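Local coordinates for rhamnosidase B (Bacillus sp., PDB 2OKX), which probably hydrolyses terminal alpha-L-rhamnosyl linkages in rhamnose-containing glycosides, as a glycoside hydrolase family 78 alpha-L-rhamnosidase, at residues 129-134 and 174-179; 239-244 and 344-349; 559-564 and 594-599; 874-879 and 894-899. All coordinates share one frame; numbering follows the deposited sequence.

Only one of the four contacts, interaction 3, lies close to the middle of the chain: it is fully buried and pairs an arginine grip with apolar packing where the six-hairpin glycosidase domain meets the N-terminal region. Interactions 1 and 2 are both antiparallel strand pairings, partly buried, in two different beta domains, the centres of the contacts about 38 Å apart. The first adds a carboxylate bond and a guanidinium contact from partly exposed side chains, while the second is carried almost wholly by the backbone ladder. Interaction 4 is buried though peripheral, its centre about 61 Å from that of interaction 1, and joins a helix end to a turn by one main-chain bond and apolar contacts.

Interaction 1. Residues 129-134 and 174-179; sequences WRTERL and AQARSI
Trp129 and Thr131 bond to Ala176 and Ala174 where strand 130-133 runs antiparallel to strand 174-181, inside the antiparallel sheet of the N-terminal domain. The main-chain bonds are Ala176 N to Trp129 O, 2.8 Å, and Thr131 N to Ala174 O, 3.0 Å. Between them Arg130 and Gln175 form a non-hydrogen-bonded pair whose side chains diverge at the base.

One more hydrogen bond comes from a side chain. The bend at chi2 (-68°) carries Glu132 CD back toward the neighbouring strand, and Glu132 OE2 accepts the Ala174 N-H at 2.9 Å from Ala174 N. The bond is almost straight at 171°, its donor on the anti side of the oxygen but 26° out of the carboxylate plane.

Arg130 brings the flat group. Its chain, bent at chi2, crosses that of Gln175 obliquely, and the end of the Gln175 side chain comes over one face of the guanidinium, steeply inclined to it. Arg130 NH1 is bonded to Trp173 O, which helps to hold the group there. An alanine here would probably leave Trp173 O without this donor and the end of the Gln175 side chain without the guanidinium beside it.

The apolar contacts lie around Ala176, which also touches Ile11 of strand 9-12. Ala176 CB is 4.3 Å from Trp129 CB. Thr131 turns OG1 to Cys25 O of strand 22-31, while its CG2 rests 3.7 Å from Ala176 CA.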
loop_
_atom_site.group_PDB
_atom_site.type_symbol
_atom_site.label_atom_id
_atom_site.label_comp_id
_atom_site.label_asym_id
_atom_site.label_seq_id
_atom_site.Cartn_x
_atom_site.Cartn_y
_atom_site.Cartn_z
ATOM N N TRP A 129 -5.813 -1.198 -35.369
ATOM C CA TRP A 129 -4.949 -1.946 -34.463
ATOM C C TRP A 129 -5.485 -3.352 -34.231
ATOM O O TRP A 129 -6.675 -3.613 -34.407
ATOM C CB TRP A 129 -4.830 -1.215 -33.123
ATOM C CG TRP A 129 -3.932 -0.017 -33.162
ATOM C CD1 TRP A 129 -3.943 0.989 -34.084
ATOM C CD2 TRP A 129 -2.910 0.317 -32.215
ATOM N NE1 TRP A 129 -2.992 1.931 -33.771
ATOM C CE2 TRP A 129 -2.342 1.543 -32.628
ATOM C CE3 TRP A 129 -2.418 -0.301 -31.057
ATOM C CZ2 TRP A 129 -1.306 2.167 -31.921
ATOM C CZ3 TRP A 129 -1.387 0.320 -30.354
ATOM C CH2 TRP A 129 -0.844 1.541 -30.791
ATOM N N ARG A 130 -4.593 -4.254 -33.834
ATOM C CA ARG A 130 -4.942 -5.645 -33.566
ATOM C C ARG A 130 -4.970 -5.860 -32.056
ATOM O O ARG A 130 -4.265 -5.170 -31.314
ATOM C CB ARG A 130 -3.895 -6.573 -34.175
ATOM C CG ARG A 130 -3.641 -6.359 -35.657
ATOM C CD ARG A 130 -4.636 -7.119 -36.505
ATOM N NE ARG A 130 -4.240 -7.128 -37.910
ATOM C CZ ARG A 130 -4.749 -7.949 -38.822
ATOM N NH1 ARG A 130 -5.677 -8.832 -38.478
ATOM N NH2 ARG A 130 -4.323 -7.895 -40.076
ATOM N N THR A 131 -5.771 -6.822 -31.606
ATOM C CA THR A 131 -5.872 -7.114 -30.182
ATOM C C THR A 131 -6.318 -8.542 -29.889
ATOM O O THR A 131 -7.110 -9.128 -30.630
ATOM C CB THR A 131 -6.849 -6.147 -29.479
ATOM O OG1 THR A 131 -6.901 -6.453 -28.080
ATOM C CG2 THR A 131 -8.247 -6.272 -30.071
ATOM N N GLU A 132 -5.789 -9.091 -28.800
ATOM C CA GLU A 132 -6.101 -10.442 -28.337
ATOM C C GLU A 132 -5.738 -10.503 -26.855
ATOM O O GLU A 132 -4.847 -9.780 -26.405
ATOM C CB GLU A 132 -5.271 -11.495 -29.086
ATOM C CG GLU A 132 -5.638 -11.711 -30.551
ATOM C CD GLU A 132 -7.001 -12.360 -30.741
ATOM O OE1 GLU A 132 -7.241 -13.432 -30.144
ATOM O OE2 GLU A 132 -7.829 -11.800 -31.495
ATOM N N ARG A 133 -6.423 -11.349 -26.094
ATOM C CA ARG A 133 -6.105 -11.473 -24.680
ATOM C C ARG A 133 -4.720 -12.087 -24.571
ATOM O O ARG A 133 -4.294 -12.824 -25.463
ATOM C CB ARG A 133 -7.107 -12.382 -23.965
ATOM C CG ARG A 133 -8.426 -11.727 -23.611
ATOM C CD ARG A 133 -9.140 -12.555 -22.559
ATOM N NE ARG A 133 -8.306 -12.720 -21.370
ATOM C CZ ARG A 133 -8.585 -13.543 -20.366
ATOM N NH1 ARG A 133 -9.683 -14.286 -20.397
ATOM N NH2 ARG A 133 -7.761 -13.626 -19.333
ATOM N N LEU A 134 -4.015 -11.781 -23.486
ATOM C CA LEU A 134 -2.695 -12.358 -23.276
ATOM C C LEU A 134 -2.908 -13.853 -23.088
ATOM O O LEU A 134 -3.615 -14.277 -22.171
ATOM C CB LEU A 134 -2.043 -11.773 -22.023
ATOM C CG LEU A 134 -0.660 -12.325 -21.668
ATOM C CD1 LEU A 134 0.350 -11.895 -22.722
ATOM C CD2 LEU A 134 -0.240 -11.809 -20.295
ATOM N N ALA A 174 -7.778 -10.394 -34.014
ATOM C CA ALA A 174 -8.980 -9.628 -34.299
ATOM C C ALA A 174 -8.619 -8.149 -34.315
ATOM O O ALA A 174 -7.582 -7.749 -33.779
ATOM C CB ALA A 174 -10.033 -9.896 -33.232
ATOM N N GLN A 175 -9.469 -7.343 -34.940
ATOM C CA GLN A 175 -9.246 -5.908 -35.005
ATOM C C GLN A 175 -9.789 -5.301 -33.720
ATOM O O GLN A 175 -10.736 -5.826 -33.136
ATOM C CB GLN A 175 -9.980 -5.300 -36.202
ATOM C CG GLN A 175 -9.521 -5.822 -37.553
ATOM C CD GLN A 175 -8.048 -5.574 -37.798
ATOM O OE1 GLN A 175 -7.570 -4.447 -37.676
ATOM N NE2 GLN A 175 -7.320 -6.627 -38.150
ATOM N N ALA A 176 -9.186 -4.204 -33.277
ATOM C CA ALA A 176 -9.632 -3.540 -32.060
ATOM C C ALA A 176 -10.932 -2.796 -32.336
ATOM O O ALA A 176 -11.214 -2.434 -33.474
ATOM C CB ALA A 176 -8.564 -2.569 -31.571
ATOM N N ARG A 177 -11.719 -2.571 -31.288
ATOM C CA ARG A 177 -12.990 -1.870 -31.419
ATOM C C ARG A 177 -12.869 -0.475 -30.817
ATOM O O ARG A 177 -12.454 -0.323 -29.670
ATOM C CB ARG A 177 -14.091 -2.644 -30.691
ATOM C CG ARG A 177 -14.129 -4.130 -31.019
ATOM C CD ARG A 177 -15.210 -4.855 -30.222
ATOM N NE ARG A 177 -15.196 -6.297 -30.469
ATOM C CZ ARG A 177 -16.081 -7.155 -29.969
ATOM N NH1 ARG A 177 -15.985 -8.449 -30.249
ATOM N NH2 ARG A 177 -17.066 -6.724 -29.191
ATOM N N SER A 178 -13.224 0.544 -31.592
ATOM C CA SER A 178 -13.155 1.915 -31.105
ATOM C C SER A 178 -14.257 2.167 -30.083
ATOM O O SER A 178 -15.384 1.711 -30.253
ATOM C CB SER A 178 -13.300 2.901 -32.264
ATOM O OG SER A 178 -13.319 4.236 -31.790
ATOM N N ILE A 179 -13.920 2.890 -29.019
ATOM C CA ILE A 179 -14.877 3.211 -27.968
ATOM C C ILE A 179 -15.323 4.658 -28.116
ATOM O O ILE A 179 -16.432 5.019 -27.730
ATOM C CB ILE A 179 -14.251 3.028 -26.566
ATOM C CG1 ILE A 179 -13.847 1.567 -26.365
ATOM C CG2 ILE A 179 -15.238 3.459 -25.491
ATOM C CD1 ILE A 179 -13.155 1.301 -25.037
#

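Interaction 2. Residues 239-244 and 344-349; sequences PVSYCG and DQSEYI
Pro239 to Cys243 pair with Asp344 to Tyr348 as neighbouring antiparallel strands, the axes of 240-242 and 345-347 lying 4.5 Å apart at 176°. Ser241 and Ser346 bond to each other in both directions: Ser241 N to Ser346 O at 2.8 Å and Ser346 N to Ser241 O at 3.1 Å. Beyond them, Tyr348 N gives Pro239 O a practically straight bond of 2.8 Å, whereas the one from Cys243 N to Asp344 O is weak.

Ser241 and Ser346 share one face, where Ser346 OG sits 3.7 Å from Ser241 CB. Val240, Tyr242, Gln345 and Glu347 occupy the other. Here Gln345 CB comes to 3.2 Å from Ser241 O. The Gln345 chain starts out with CG between the backbone N and the carbonyl carbon (chi1 51°), and its extended remainder leads off toward Val230. The pairing belongs to the branched antiparallel sheet of domain D2, a member of the galactose-binding-domain-like clan, in which strand 240-252 is also bonded to strand 297-309. From that strand Asp309 is hydrogen-bonded to the hydroxyl of Tyr242, whose ring packs on Leu225 and Met229 of helix 225-229.

At one end Pro239 CB and Tyr348 CB are 4.3 Å apart. At the other, Asp344 OD1 accepts a hydrogen bond from Gln345 N, from above its carboxylate plane at 2.8 Å, and also forms a salt bridge with Arg355.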
loop_
_atom_site.group_PDB
_atom_site.type_symbol
_atom_site.label_atom_id
_atom_site.label_comp_id
_atom_site.label_asym_id
_atom_site.label_seq_id
_atom_site.Cartn_x
_atom_site.Cartn_y
_atom_site.Cartn_z
ATOM N N PRO A 239 -16.457 -1.393 2.537
ATOM C CA PRO A 239 -16.657 -2.693 3.171
ATOM C C PRO A 239 -18.119 -3.111 3.017
ATOM O O PRO A 239 -19.011 -2.266 3.040
ATOM C CB PRO A 239 -16.324 -2.420 4.636
ATOM C CG PRO A 239 -15.349 -1.292 4.570
ATOM C CD PRO A 239 -15.928 -0.409 3.497
ATOM N N VAL A 240 -18.359 -4.401 2.833
ATOM C CA VAL A 240 -19.729 -4.898 2.751
ATOM C C VAL A 240 -19.797 -6.055 3.727
ATOM O O VAL A 240 -18.771 -6.627 4.093
ATOM C CB VAL A 240 -20.112 -5.427 1.339
ATOM C CG1 VAL A 240 -19.940 -4.338 0.304
ATOM C CG2 VAL A 240 -19.285 -6.653 0.988
ATOM N N SER A 241 -20.999 -6.383 4.176
ATOM C CA SER A 241 -21.168 -7.509 5.078
ATOM C C SER A 241 -22.187 -8.430 4.432
ATOM O O SER A 241 -23.104 -7.970 3.749
ATOM C CB SER A 241 -21.670 -7.046 6.444
ATOM O OG SER A 241 -20.683 -6.283 7.118
ATOM N N TYR A 242 -22.001 -9.729 4.607
ATOM C CA TYR A 242 -22.931 -10.696 4.052
ATOM C C TYR A 242 -23.168 -11.811 5.043
ATOM O O TYR A 242 -22.337 -12.083 5.909
ATOM C CB TYR A 242 -22.426 -11.271 2.717
ATOM C CG TYR A 242 -20.965 -11.664 2.690
ATOM C CD1 TYR A 242 -20.018 -10.854 2.057
ATOM C CD2 TYR A 242 -20.525 -12.839 3.302
ATOM C CE1 TYR A 242 -18.665 -11.205 2.035
ATOM C CE2 TYR A 242 -19.177 -13.196 3.286
ATOM C CZ TYR A 242 -18.254 -12.371 2.651
ATOM O OH TYR A 242 -16.918 -12.717 2.645
ATOM N N CYS A 243 -24.324 -12.448 4.911
ATOM C CA CYS A 243 -24.717 -13.539 5.782
ATOM C C CYS A 243 -24.943 -14.772 4.916
ATOM O O CYS A 243 -25.699 -14.725 3.951
ATOM C CB CYS A 243 -26.010 -13.169 6.510
ATOM S SG CYS A 243 -26.642 -14.448 7.604
ATOM N N GLY A 244 -24.282 -15.871 5.255
ATOM C CA GLY A 244 -24.442 -17.081 4.473
ATOM C C GLY A 244 -23.362 -18.105 4.740
ATOM O O GLY A 244 -22.572 -17.964 5.678
ATOM N N ASP A 344 -28.763 -11.737 4.213
ATOM C CA ASP A 344 -28.820 -10.309 4.491
ATOM C C ASP A 344 -27.448 -9.728 4.166
ATOM O O ASP A 344 -26.455 -10.453 4.127
ATOM C CB ASP A 344 -29.183 -10.054 5.959
ATOM C CG ASP A 344 -29.565 -8.608 6.220
ATOM O OD1 ASP A 344 -29.786 -7.868 5.240
ATOM O OD2 ASP A 344 -29.656 -8.211 7.400
ATOM N N GLN A 345 -27.396 -8.425 3.920
ATOM C CA GLN A 345 -26.138 -7.774 3.578
ATOM C C GLN A 345 -26.199 -6.286 3.865
ATOM O O GLN A 345 -27.237 -5.759 4.264
ATOM C CB GLN A 345 -25.841 -7.977 2.096
ATOM C CG GLN A 345 -27.012 -7.590 1.213
ATOM C CD GLN A 345 -26.715 -7.741 -0.257
ATOM O OE1 GLN A 345 -26.117 -6.862 -0.875
ATOM N NE2 GLN A 345 -27.124 -8.864 -0.828
ATOM N N SER A 346 -25.077 -5.610 3.652
ATOM C CA SER A 346 -25.008 -4.177 3.870
ATOM C C SER A 346 -23.674 -3.627 3.384
ATOM O O SER A 346 -22.699 -4.367 3.244
ATOM C CB SER A 346 -25.201 -3.848 5.354
ATOM O OG SER A 346 -24.174 -4.406 6.151
ATOM N N GLU A 347 -23.657 -2.329 3.105
ATOM C CA GLU A 347 -22.460 -1.640 2.646
ATOM C C GLU A 347 -22.158 -0.586 3.694
ATOM O O GLU A 347 -23.048 0.157 4.105
ATOM C CB GLU A 347 -22.712 -0.978 1.291
ATOM C CG GLU A 347 -21.572 -0.093 0.811
ATOM C CD GLU A 347 -21.841 0.502 -0.555
ATOM O OE1 GLU A 347 -23.006 0.449 -0.997
ATOM O OE2 GLU A 347 -20.895 1.031 -1.183
ATOM N N TYR A 348 -20.903 -0.519 4.121
ATOM C CA TYR A 348 -20.514 0.427 5.152
ATOM C C TYR A 348 -19.755 1.657 4.668
ATOM O O TYR A 348 -18.674 1.550 4.095
ATOM C CB TYR A 348 -19.682 -0.296 6.214
ATOM C CG TYR A 348 -19.265 0.575 7.376
ATOM C CD1 TYR A 348 -20.216 1.210 8.177
ATOM C CD2 TYR A 348 -17.916 0.752 7.690
ATOM C CE1 TYR A 348 -19.836 1.996 9.261
ATOM C CE2 TYR A 348 -17.524 1.537 8.773
ATOM C CZ TYR A 348 -18.491 2.154 9.554
ATOM O OH TYR A 348 -18.112 2.926 10.626
ATOM N N ILE A 349 -20.346 2.825 4.900
ATOM C CA ILE A 349 -19.736 4.105 4.550
ATOM C C ILE A 349 -19.527 4.733 5.926
ATOM O O ILE A 349 -20.481 5.225 6.538
ATOM C CB ILE A 349 -20.694 4.991 3.727
ATOM C CG1 ILE A 349 -21.205 4.224 2.504
ATOM C CG2 ILE A 349 -19.982 6.266 3.298
ATOM C CD1 ILE A 349 -20.121 3.772 1.553
#

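Interaction 3. Residues 559-564 and 594-599; sequences LCMEDT and TEIVER
Ile596 overlaps Met561 and the backbone that follows it, pushing its CD1 to 3.8 Å from Glu562 O and 3.9 Å from Thr564 C. CG1 stands anti to the backbone N (chi1 179°), directing that branch into the loop. The other branch, CG2, meets Met561 CE at 4.0 Å, the two side chains crossing at about a right angle.

One helical turn on, Arg599 grips Asp563 side-on with two nitrogens. Arg599 NE donates to Asp563 O at 2.8 Å, coming from above the carbonyl plane, and Arg599 NH2 makes a salt bridge of 3.1 Å to the anti lone pair of Asp563 OD1. Both oxygens lie near the guanidinium plane, while Thr564 CG2 sits 3.6 Å from Arg599 NE.

Arg599 NH1 forms a further salt bridge, with Asp194, and Phe72 adds a cation-pi contact. A methionine here would probably leave Asp563 O without this donor and Asp194 without its charged partner. Asp563 OD1 has a second salt bridge, from Arg65, whose carbonyl accepts from Arg599 NH2.

The arrangement ties the loop after helix 544-559 to helix 595-603 in the six-hairpin glycosidase domain, the helical barrel of family 78, beside residues of the N-terminal domain.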
loop_
_atom_site.group_PDB
_atom_site.type_symbol
_atom_site.label_atom_id
_atom_site.label_comp_id
_atom_site.label_asym_id
_atom_site.label_seq_id
_atom_site.Cartn_x
_atom_site.Cartn_y
_atom_site.Cartn_z
ATOM N N LEU A 559 10.936 3.300 -0.608
ATOM C CA LEU A 559 9.980 2.274 -1.018
ATOM C C LEU A 559 8.519 2.700 -0.933
ATOM O O LEU A 559 7.648 2.071 -1.541
ATOM C CB LEU A 559 10.187 0.998 -0.196
ATOM C CG LEU A 559 11.553 0.316 -0.276
ATOM C CD1 LEU A 559 11.465 -1.001 0.480
ATOM C CD2 LEU A 559 11.960 0.069 -1.731
ATOM N N CYS A 560 8.247 3.756 -0.177
ATOM C CA CYS A 560 6.889 4.254 -0.039
ATOM C C CYS A 560 6.652 5.461 -0.934
ATOM O O CYS A 560 5.738 6.250 -0.699
ATOM C CB CYS A 560 6.592 4.618 1.415
ATOM S SG CYS A 560 6.461 3.170 2.484
ATOM N N MET A 561 7.495 5.601 -1.952
ATOM C CA MET A 561 7.363 6.682 -2.918
ATOM C C MET A 561 7.220 6.056 -4.302
ATOM O O MET A 561 8.205 5.620 -4.903
ATOM C CB MET A 561 8.587 7.610 -2.876
ATOM C CG MET A 561 8.630 8.528 -1.658
ATOM S SD MET A 561 10.156 9.501 -1.503
ATOM C CE MET A 561 9.873 10.803 -2.713
ATOM N N GLU A 562 5.981 5.976 -4.782
ATOM C CA GLU A 562 5.685 5.428 -6.105
ATOM C C GLU A 562 5.260 6.643 -6.924
ATOM O O GLU A 562 5.925 7.676 -6.876
ATOM C CB GLU A 562 4.531 4.419 -6.020
ATOM C CG GLU A 562 4.792 3.246 -5.074
ATOM C CD GLU A 562 3.683 2.206 -5.088
ATOM O OE1 GLU A 562 3.781 1.235 -4.308
ATOM O OE2 GLU A 562 2.714 2.353 -5.871
ATOM N N ASP A 563 4.161 6.532 -7.667
ATOM C CA ASP A 563 3.671 7.675 -8.437
ATOM C C ASP A 563 3.077 8.662 -7.427
ATOM O O ASP A 563 2.832 9.831 -7.737
ATOM C CB ASP A 563 2.615 7.229 -9.447
ATOM C CG ASP A 563 1.449 6.533 -8.792
ATOM O OD1 ASP A 563 0.353 7.133 -8.744
ATOM O OD2 ASP A 563 1.634 5.391 -8.316
ATOM N N THR A 564 2.849 8.165 -6.215
ATOM C CA THR A 564 2.341 8.964 -5.102
ATOM C C THR A 564 2.992 8.361 -3.865
ATOM O O THR A 564 3.590 7.286 -3.942
ATOM C CB THR A 564 0.814 8.815 -4.894
ATOM O OG1 THR A 564 0.515 7.454 -4.555
ATOM C CG2 THR A 564 0.044 9.214 -6.145
ATOM N N THR A 594 9.942 17.424 -4.728
ATOM C CA THR A 594 8.776 18.260 -4.468
ATOM C C THR A 594 7.572 17.962 -5.355
ATOM O O THR A 594 6.433 18.084 -4.910
ATOM C CB THR A 594 9.123 19.757 -4.624
ATOM O OG1 THR A 594 9.669 19.983 -5.926
ATOM C CG2 THR A 594 10.139 20.183 -3.572
ATOM N N GLU A 595 7.812 17.569 -6.601
ATOM C CA GLU A 595 6.701 17.302 -7.507
ATOM C C GLU A 595 5.756 16.216 -7.013
ATOM O O GLU A 595 4.545 16.338 -7.164
ATOM C CB GLU A 595 7.215 16.966 -8.911
ATOM C CG GLU A 595 7.868 18.152 -9.614
ATOM C CD GLU A 595 8.059 17.927 -11.103
ATOM O OE1 GLU A 595 8.689 18.784 -11.757
ATOM O OE2 GLU A 595 7.573 16.901 -11.625
ATOM N N ILE A 596 6.300 15.163 -6.411
ATOM C CA ILE A 596 5.455 14.094 -5.904
ATOM C C ILE A 596 4.565 14.625 -4.778
ATOM O O ILE A 596 3.413 14.229 -4.645
ATOM C CB ILE A 596 6.306 12.902 -5.390
ATOM C CG1 ILE A 596 5.392 11.801 -4.848
ATOM C CG2 ILE A 596 7.283 13.377 -4.320
ATOM C CD1 ILE A 596 6.134 10.545 -4.388
ATOM N N VAL A 597 5.095 15.535 -3.971
ATOM C CA VAL A 597 4.317 16.090 -2.876
ATOM C C VAL A 597 3.131 16.896 -3.411
ATOM O O VAL A 597 1.996 16.685 -2.985
ATOM C CB VAL A 597 5.178 16.998 -1.969
ATOM C CG1 VAL A 597 4.327 17.557 -0.848
ATOM C CG2 VAL A 597 6.359 16.202 -1.401
ATOM N N GLU A 598 3.381 17.808 -4.346
ATOM C CA GLU A 598 2.283 18.601 -4.885
ATOM C C GLU A 598 1.256 17.715 -5.584
ATOM O O GLU A 598 0.050 17.934 -5.453
ATOM C CB GLU A 598 2.784 19.671 -5.861
ATOM C CG GLU A 598 1.634 20.537 -6.371
ATOM C CD GLU A 598 2.072 21.725 -7.195
ATOM O OE1 GLU A 598 1.193 22.340 -7.831
ATOM O OE2 GLU A 598 3.279 22.050 -7.207
ATOM N N ARG A 599 1.730 16.717 -6.323
ATOM C CA ARG A 599 0.822 15.803 -7.014
ATOM C C ARG A 599 -0.141 15.179 -6.013
ATOM O O ARG A 599 -1.340 15.110 -6.256
ATOM C CB ARG A 599 1.602 14.695 -7.736
ATOM C CG ARG A 599 0.724 13.527 -8.189
ATOM C CD ARG A 599 1.489 12.487 -8.998
ATOM N NE ARG A 599 0.777 11.210 -9.011
ATOM C CZ ARG A 599 -0.391 10.999 -9.612
ATOM N NH1 ARG A 599 -0.990 11.985 -10.271
ATOM N NH2 ARG A 599 -0.974 9.808 -9.521
#

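Interaction 4. Residues 874-879 and 894-899; sequences SSILGV and QPCDLT
Ile876 packs on Leu898 and Cys896 while its carbonyl takes a hydrogen bond from Gln894. Its CG2 is 3.7 Å from Leu898 CD1, the two side chains crossing at about a right angle, and its CD1 lies 4.2 Å from Cys896 SG. The same Ile876 CG2 lies 3.5 Å from Gln894 O as well as against Leu898. CG2 is anti to the backbone N, which turns it to the 894-899 loop.

The one hydrogen bond across the contact, Gln894 N to Ile876 O, is 3.1 Å long and almost straight at 177°. Gln894 also leans on Ser875, just before Ile876: Gln894 CB is 3.4 Å and Gln894 CG 3.6 Å from Ser875 O.

In the next shell, a type II' turn from Pro895 to Leu898 presents the two hydrophobic partners, closed by Leu898 N bonding Pro895 O at 2.8 Å. Cys896 takes a positive phi (55°) at its first corner. On the other side the helix has a wider pi-type turn at 874-876, and Gly878 leaves it with positive phi. Ser875 OG is tied to Glu812, and Asp897 makes a salt bridge to Arg825.

Helix 817-833 packs against the contact, with Leu821 touching Ile876 and Thr818 touching Cys896. The contact thus joins the end of helix 868-876 to the C-terminal beta domain, where, in strand 912-921, Trp917 NE1 donates to Leu877 O and the Pro895 ring packs on Trp917.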
loop_
_atom_site.group_PDB
_atom_site.type_symbol
_atom_site.label_atom_id
_atom_site.label_comp_id
_atom_site.label_asym_id
_atom_site.label_seq_id
_atom_site.Cartn_x
_atom_site.Cartn_y
_atom_site.Cartn_z
ATOM N N SER A 874 17.211 17.676 11.321
ATOM C CA SER A 874 16.618 18.929 11.788
ATOM C C SER A 874 16.883 19.271 13.254
ATOM O O SER A 874 17.406 20.344 13.571
ATOM C CB SER A 874 15.106 18.925 11.532
ATOM O OG SER A 874 14.449 17.927 12.293
ATOM N N SER A 875 16.529 18.362 14.152
ATOM C CA SER A 875 16.705 18.606 15.577
ATOM C C SER A 875 18.123 18.459 16.119
ATOM O O SER A 875 18.532 19.216 16.999
ATOM C CB SER A 875 15.780 17.685 16.377
ATOM O OG SER A 875 14.423 18.069 16.236
ATOM N N ILE A 876 18.867 17.491 15.589
ATOM C CA ILE A 876 20.220 17.187 16.062
ATOM C C ILE A 876 21.355 17.821 15.260
ATOM O O ILE A 876 22.163 18.573 15.811
ATOM C CB ILE A 876 20.423 15.648 16.099
ATOM C CG1 ILE A 876 19.229 14.993 16.800
ATOM C CG2 ILE A 876 21.716 15.294 16.812
ATOM C CD1 ILE A 876 18.978 15.484 18.209
ATOM N N LEU A 877 21.442 17.503 13.973
ATOM C CA LEU A 877 22.487 18.092 13.142
ATOM C C LEU A 877 22.332 19.611 13.252
ATOM O O LEU A 877 23.321 20.347 13.283
ATOM C CB LEU A 877 22.324 17.661 11.687
ATOM C CG LEU A 877 23.393 18.206 10.737
ATOM C CD1 LEU A 877 24.780 17.669 11.121
ATOM C CD2 LEU A 877 23.034 17.796 9.318
ATOM N N GLY A 878 21.080 20.061 13.293
ATOM C CA GLY A 878 20.793 21.478 13.451
ATOM C C GLY A 878 20.290 22.275 12.262
ATOM O O GLY A 878 20.226 23.499 12.340
ATOM N N VAL A 879 19.913 21.611 11.174
ATOM C CA VAL A 879 19.447 22.332 9.987
ATOM C C VAL A 879 17.938 22.535 9.935
ATOM O O VAL A 879 17.180 21.569 9.865
ATOM C CB VAL A 879 19.871 21.608 8.686
ATOM C CG1 VAL A 879 19.407 22.406 7.470
ATOM C CG2 VAL A 879 21.379 21.425 8.656
ATOM N N GLN A 894 22.288 20.494 18.235
ATOM C CA GLN A 894 21.939 20.014 19.568
ATOM C C GLN A 894 22.620 18.648 19.648
ATOM O O GLN A 894 21.980 17.609 19.481
ATOM C CB GLN A 894 20.418 19.866 19.734
ATOM C CG GLN A 894 19.657 21.193 19.755
ATOM C CD GLN A 894 20.123 22.128 20.865
ATOM O OE1 GLN A 894 19.818 23.321 20.849
ATOM N NE2 GLN A 894 20.855 21.589 21.837
ATOM N N PRO A 895 23.944 18.641 19.878
ATOM C CA PRO A 895 24.754 17.424 19.975
ATOM C C PRO A 895 24.315 16.400 21.018
ATOM O O PRO A 895 24.567 15.202 20.855
ATOM C CB PRO A 895 26.153 17.962 20.270
ATOM C CG PRO A 895 26.138 19.324 19.623
ATOM C CD PRO A 895 24.791 19.840 20.028
ATOM N N CYS A 896 23.673 16.864 22.083
ATOM C CA CYS A 896 23.246 15.965 23.147
ATOM C C CYS A 896 24.487 15.209 23.604
ATOM O O CYS A 896 25.470 15.830 24.009
ATOM C CB CYS A 896 22.178 14.993 22.633
ATOM S SG CYS A 896 20.690 15.815 22.046
ATOM N N ASP A 897 24.466 13.880 23.525
ATOM C CA ASP A 897 25.629 13.100 23.953
ATOM C C ASP A 897 26.533 12.629 22.818
ATOM O O ASP A 897 27.384 11.761 23.017
ATOM C CB ASP A 897 25.187 11.892 24.789
ATOM C CG ASP A 897 24.162 11.017 24.077
ATOM O OD1 ASP A 897 23.648 10.084 24.728
ATOM O OD2 ASP A 897 23.867 11.251 22.880
ATOM N N LEU A 898 26.358 13.205 21.633
ATOM C CA LEU A 898 27.166 12.831 20.473
ATOM C C LEU A 898 28.487 13.606 20.443
ATOM O O LEU A 898 28.567 14.726 20.955
ATOM C CB LEU A 898 26.383 13.117 19.190
ATOM C CG LEU A 898 25.009 12.446 19.072
ATOM C CD1 LEU A 898 24.334 12.887 17.777
ATOM C CD2 LEU A 898 25.173 10.920 19.109
ATOM N N THR A 899 29.525 13.017 19.851
ATOM C CA THR A 899 30.816 13.700 19.774
ATOM C C THR A 899 30.998 14.388 18.424
ATOM O O THR A 899 31.788 15.326 18.294
ATOM C CB THR A 899 31.991 12.737 20.031
ATOM O OG1 THR A 899 31.920 11.629 19.129
ATOM C CG2 THR A 899 31.945 12.228 21.460
#